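Local coordinates for fiber (Bovine adenovirus 4, PDB 4UE0), which forms the trimeric head of the viral fibre, the part that probably attaches the virus to its receptor on the host cell, at residues 12-17 against 21-26; 88-91 against 96-99. All coordinates share one frame; numbering follows the deposited sequence. Where two conformers were deposited one is given.

Contact 1. Residues 12-17 against 21-26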
loop_
_atom_site.group_PDB
_atom_site.type_symbol
_atom_site.label_atom_id
_atom_site.label_comp_id
_atom_site.label_asym_id
_atom_site.label_seq_id
_atom_site.Cartn_x
_atom_site.Cartn_y
_atom_site.Cartn_z
ATOM N N ARG A 12 8.516 -4.097 15.980
ATOM C CA ARG A 12 8.257 -5.233 16.848
ATOM C C ARG A 12 8.173 -6.473 15.979
ATOM O O ARG A 12 7.375 -6.542 15.044
ATOM C CB ARG A 12 6.935 -5.020 17.586
ATOM C CG ARG A 12 6.385 -6.221 18.332
ATOM C CD ARG A 12 7.372 -6.720 19.381
ATOM N NE ARG A 12 6.868 -7.935 20.005
ATOM C CZ ARG A 12 5.911 -7.957 20.930
ATOM N NH1 ARG A 12 5.377 -6.825 21.391
ATOM N NH2 ARG A 12 5.484 -9.120 21.394
ATOM N N VAL A 13 9.004 -7.448 16.297
ATOM C CA VAL A 13 8.922 -8.747 15.706
ATOM C C VAL A 13 8.058 -9.599 16.630
ATOM O O VAL A 13 8.251 -9.565 17.853
ATOM C CB VAL A 13 10.329 -9.318 15.511
ATOM C CG1 VAL A 13 10.255 -10.767 15.109
ATOM C CG2 VAL A 13 11.082 -8.506 14.471
ATOM N N VAL A 14 7.085 -10.303 16.068
ATOM C CA VAL A 14 6.195 -11.164 16.846
ATOM C C VAL A 14 6.335 -12.592 16.360
ATOM O O VAL A 14 6.060 -12.878 15.196
ATOM C CB VAL A 14 4.730 -10.726 16.660
ATOM C CG1 VAL A 14 3.778 -11.610 17.462
ATOM C CG2 VAL A 14 4.552 -9.276 17.069
ATOM N N GLY A 15 6.730 -13.489 17.258
ATOM C CA GLY A 15 6.618 -14.915 16.994
ATOM C C GLY A 15 5.213 -15.380 17.340
ATOM O O GLY A 15 4.743 -15.178 18.451
ATOM N N PHE A 16 4.519 -15.976 16.383
ATOM C CA PHE A 16 3.158 -16.436 16.605
ATOM C C PHE A 16 3.045 -17.804 15.994
ATOM O O PHE A 16 3.292 -17.986 14.811
ATOM C CB PHE A 16 2.126 -15.514 15.979
ATOM C CG PHE A 16 0.716 -15.858 16.359
ATOM C CD1 PHE A 16 0.229 -15.508 17.595
ATOM C CD2 PHE A 16 -0.101 -16.534 15.497
ATOM C CE1 PHE A 16 -1.052 -15.843 17.973
ATOM C CE2 PHE A 16 -1.390 -16.870 15.863
ATOM C CZ PHE A 16 -1.870 -16.503 17.131
ATOM N N MET A 17 2.691 -18.692 16.914
ATOM C CA MET A 17 2.896 -20.056 16.754
ATOM C C MET A 17 4.334 -20.143 16.222
ATOM O O MET A 17 5.259 -19.553 16.844
ATOM C CB MET A 17 1.774 -20.589 15.875
ATOM C CG MET A 17 0.400 -20.123 16.420
ATOM S SD MET A 17 -0.203 -20.882 17.976
ATOM C CE MET A 17 -1.134 -19.642 18.889
ATOM N N ILE A 21 5.920 -12.444 12.323
ATOM C CA ILE A 21 5.477 -11.248 11.633
ATOM C C ILE A 21 6.274 -10.081 12.173
ATOM O O ILE A 21 6.741 -10.102 13.321
ATOM C CB ILE A 21 3.990 -10.950 11.753
ATOM C CG1 ILE A 21 3.562 -10.603 13.160
ATOM C CG2 ILE A 21 3.196 -12.060 11.156
ATOM C CD1 ILE A 21 2.221 -9.910 13.177
ATOM N N ALA A 22 6.508 -9.092 11.317
ATOM C CA ALA A 22 7.331 -7.950 11.698
ATOM C C ALA A 22 6.559 -6.667 11.433
ATOM O O ALA A 22 6.225 -6.353 10.287
ATOM C CB ALA A 22 8.667 -7.956 10.980
ATOM N N LEU A 23 6.281 -5.959 12.520
ATOM C CA LEU A 23 5.491 -4.726 12.523
ATOM C C LEU A 23 6.357 -3.504 12.710
ATOM O O LEU A 23 7.336 -3.539 13.455
ATOM C CB LEU A 23 4.461 -4.770 13.635
ATOM C CG LEU A 23 3.480 -5.938 13.600
ATOM C CD1 LEU A 23 2.707 -6.037 14.919
ATOM C CD2 LEU A 23 2.537 -5.752 12.436
ATOM N N GLY A 24 5.978 -2.445 12.022
ATOM C CA GLY A 24 6.572 -1.134 12.201
ATOM C C GLY A 24 5.476 -0.160 12.508
ATOM O O GLY A 24 4.328 -0.326 12.075
ATOM N N TRP A 25 5.799 0.863 13.264
ATOM C CA TRP A 25 4.835 1.903 13.581
ATOM C C TRP A 25 5.502 3.259 13.534
ATOM O O TRP A 25 6.737 3.377 13.715
ATOM C CB TRP A 25 4.189 1.653 14.954
ATOM C CG TRP A 25 5.174 1.645 16.095
ATOM C CD1 TRP A 25 5.826 0.549 16.637
ATOM C CD2 TRP A 25 5.642 2.783 16.818
ATOM N NE1 TRP A 25 6.661 0.961 17.645
ATOM C CE2 TRP A 25 6.570 2.323 17.775
ATOM C CE3 TRP A 25 5.369 4.153 16.751
ATOM C CZ2 TRP A 25 7.231 3.197 18.669
ATOM C CZ3 TRP A 25 6.028 5.025 17.635
ATOM C CH2 TRP A 25 6.940 4.541 18.583
ATOM N N GLN A 26 4.688 4.281 13.247
ATOM C CA GLN A 26 5.161 5.674 13.243
ATOM C C GLN A 26 4.041 6.591 13.711
ATOM O O GLN A 26 2.850 6.347 13.455
ATOM C CB GLN A 26 5.638 6.165 11.853
ATOM C CG GLN A 26 6.365 5.172 10.960
ATOM C CD GLN A 26 6.262 5.544 9.481
ATOM O OE1 GLN A 26 6.113 4.678 8.606
ATOM N NE2 GLN A 26 6.321 6.843 9.197
#
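Val14 and Ile21 meet side by side on the inner face of a two-stranded antiparallel pair, with CB of Val14 3.7 Å from CG1 of Ile21. Ile21 sets CG1 between its own backbone N and carbonyl carbon (chi1 66°), and this swings that branch against the valine. One step along, CG2 of Val14, the methyl beside its backbone N, leans diagonally across to CD1 of Leu23 at 4.3 Å, so the short, branched valine is a low bump bordered by two longer aliphatic chains. Phe54 of strand 51-55 lies over Val14 and Leu23, and Phe43 packs on Ile21; smooth hydrocarbon suits this buried layer. The two strands, 8-16 and 19-29, make a beta hairpin at one edge of a four-stranded sheet, one of two such sheets in the fibre head. Within these segments Arg12–Leu23 and Val14–Ile21 are the hydrogen-bonded pairs. Between them Val13 and Ala22, a non-hydrogen-bonded pair, turn to the other face, where CG2 of Val13 comes within 4.3 Å of CB of Ala22. The alanine keeps this side shallow, and a second subunit packs here, its Ile32 on Val13 and its Thr119 on Ala22. Arg12 starts on the same face as Leu23, but its chain bends away from 21-26 along the outer edge of its own strand, where NE makes a weak hydrogen bond to Val13 O at 3.0 Å. Its NH1 donates a hydrogen bond to the carbonyl of Gln55 and forms a salt bridge with Asp57, letting the charged end leave the apolar layer that its methylenes border.

Contact 2. Residues 88-91 against 96-99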
loop_
_atom_site.group_PDB
_atom_site.type_symbol
_atom_site.label_atom_id
_atom_site.label_comp_id
_atom_site.label_asym_id
_atom_site.label_seq_id
_atom_site.Cartn_x
_atom_site.Cartn_y
_atom_site.Cartn_z
ATOM N N VAL A 88 -7.795 -6.690 7.067
ATOM C CA VAL A 88 -6.950 -6.790 8.251
ATOM C C VAL A 88 -7.387 -5.702 9.230
ATOM O O VAL A 88 -7.342 -4.531 8.905
ATOM C CB VAL A 88 -5.466 -6.583 7.908
ATOM C CG1 VAL A 88 -4.634 -6.901 9.142
ATOM C CG2 VAL A 88 -5.030 -7.431 6.725
ATOM N N THR A 89 -7.910 -6.129 10.369
ATOM C CA THR A 89 -8.389 -5.193 11.397
ATOM C C THR A 89 -7.500 -5.349 12.614
ATOM O O THR A 89 -7.388 -6.461 13.143
ATOM C CB THR A 89 -9.862 -5.494 11.738
ATOM O OG1 THR A 89 -10.667 -5.367 10.542
ATOM C CG2 THR A 89 -10.373 -4.508 12.784
ATOM N N ILE A 90 -6.876 -4.264 13.040
ATOM C CA ILE A 90 -5.922 -4.304 14.134
ATOM C C ILE A 90 -6.424 -3.428 15.267
ATOM O O ILE A 90 -6.659 -2.245 15.111
ATOM C CB ILE A 90 -4.523 -3.847 13.727
ATOM C CG1 ILE A 90 -4.065 -4.487 12.412
ATOM C CG2 ILE A 90 -3.562 -4.183 14.862
ATOM C CD1 ILE A 90 -4.347 -3.684 11.144
ATOM N N SER A 91 -6.657 -4.087 16.394
ATOM C CA SER A 91 -7.298 -3.498 17.571
ATOM C C SER A 91 -6.466 -3.802 18.835
ATOM O O SER A 91 -5.607 -4.681 18.807
ATOM C CB SER A 91 -8.722 -4.067 17.710
ATOM O OG SER A 91 -8.747 -5.475 17.820
ATOM N N ILE A 96 -3.094 -6.137 24.849
ATOM C CA ILE A 96 -3.154 -7.192 23.854
ATOM C C ILE A 96 -3.574 -6.596 22.520
ATOM O O ILE A 96 -4.663 -6.044 22.392
ATOM C CB ILE A 96 -4.162 -8.307 24.221
ATOM C CG1 ILE A 96 -3.859 -8.938 25.585
ATOM C CG2 ILE A 96 -4.181 -9.393 23.132
ATOM C CD1 ILE A 96 -2.514 -9.616 25.666
ATOM N N ILE A 97 -2.706 -6.733 21.529
ATOM C CA ILE A 97 -3.026 -6.365 20.155
ATOM C C ILE A 97 -3.526 -7.592 19.409
ATOM O O ILE A 97 -2.914 -8.672 19.492
ATOM C CB ILE A 97 -1.796 -5.757 19.462
ATOM C CG1 ILE A 97 -1.406 -4.481 20.218
ATOM C CG2 ILE A 97 -2.081 -5.481 17.979
ATOM C CD1 ILE A 97 -0.227 -3.717 19.679
ATOM N N SER A 98 -4.635 -7.427 18.679
ATOM C CA SER A 98 -5.209 -8.458 17.841
ATOM C C SER A 98 -5.260 -7.979 16.390
ATOM O O SER A 98 -5.774 -6.897 16.104
ATOM C CB SER A 98 -6.615 -8.790 18.321
ATOM O OG SER A 98 -6.586 -9.342 19.626
ATOM N N ILE A 99 -4.716 -8.825 15.519
ATOM C CA ILE A 99 -4.747 -8.653 14.076
ATOM C C ILE A 99 -5.715 -9.702 13.560
ATOM O O ILE A 99 -5.424 -10.898 13.596
ATOM C CB ILE A 99 -3.344 -8.863 13.447
ATOM C CG1 ILE A 99 -2.317 -7.883 14.033
ATOM C CG2 ILE A 99 -3.413 -8.698 11.929
ATOM C CD1 ILE A 99 -0.888 -8.206 13.700
#
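Strands 88-91 and 96-99 run almost exactly antiparallel, 172° between their directions, with Ile90 and Ile99 as a non-hydrogen-bonded pair and, beside it, Ser91 and Ser98 as a hydrogen-bonded pair joined by Ser91 N to Ser98 O (3.0 Å) and Ser98 N to Ser91 O (2.9 Å). Ser98 O also receives the CA-H of Ile90, CA to O being 3.3 Å. On the buried face, Ile99 lies beside its direct partner Ile90 and also reaches Val88, diagonally across. Its CG2, anti to the backbone N, runs alongside Val88 and presses on CG1 of that residue at 3.5 Å, while its CG1 lies 4.0 Å from CG2 of Ile90. That same CG2 of Ile90 meets CG2 of Ile97 at 3.7 Å, the two side chains crossing at a slant. One methyl of Ile90 thus fills the dip between Ile97 and Ile99, and beta-branched residues suit the row because they offer a branch to each neighbour while favouring extended backbone. Phe54 of the adjoining strand 51-55 flanks Ile97 and Ile99, Phe64 packs on Ile90 and Ile97, and Trp114 of the other sheet packs on Val88 and Ile90. The opposite face carries the two serines, small and polar where the sheet is partly exposed; OG of Ser91 stands 4.0 Å from CB of Ser98, in simple contact. Thr89, also partly exposed, packs on Gln77 of the third subunit. Apolar on one side and polar on the other, the pair is typical of a hairpin in a beta sandwich, here the central two strands of a four-stranded sheet.

From the N terminus, strand 8-16 turns back at once into strand 19-29, and contact 1 closes this hairpin across a three-residue gap. The chain then completes the first sheet's next strand, 34-40, crosses to the second sheet with 51-55, and passes through 70-77 before strand 83-93 folds onto 96-101, where contact 2 closes the second hairpin over a four-residue gap. The two closures therefore follow in series, neither enclosing nor crossing the other. Their centres are 12 Å apart, and they touch where CD1 of Ile21 meets CD1 of Ile99 at 3.6 Å, tying the two sheets together through the apolar core. Strand 114-120 then returns to the first sheet, beside 34-40.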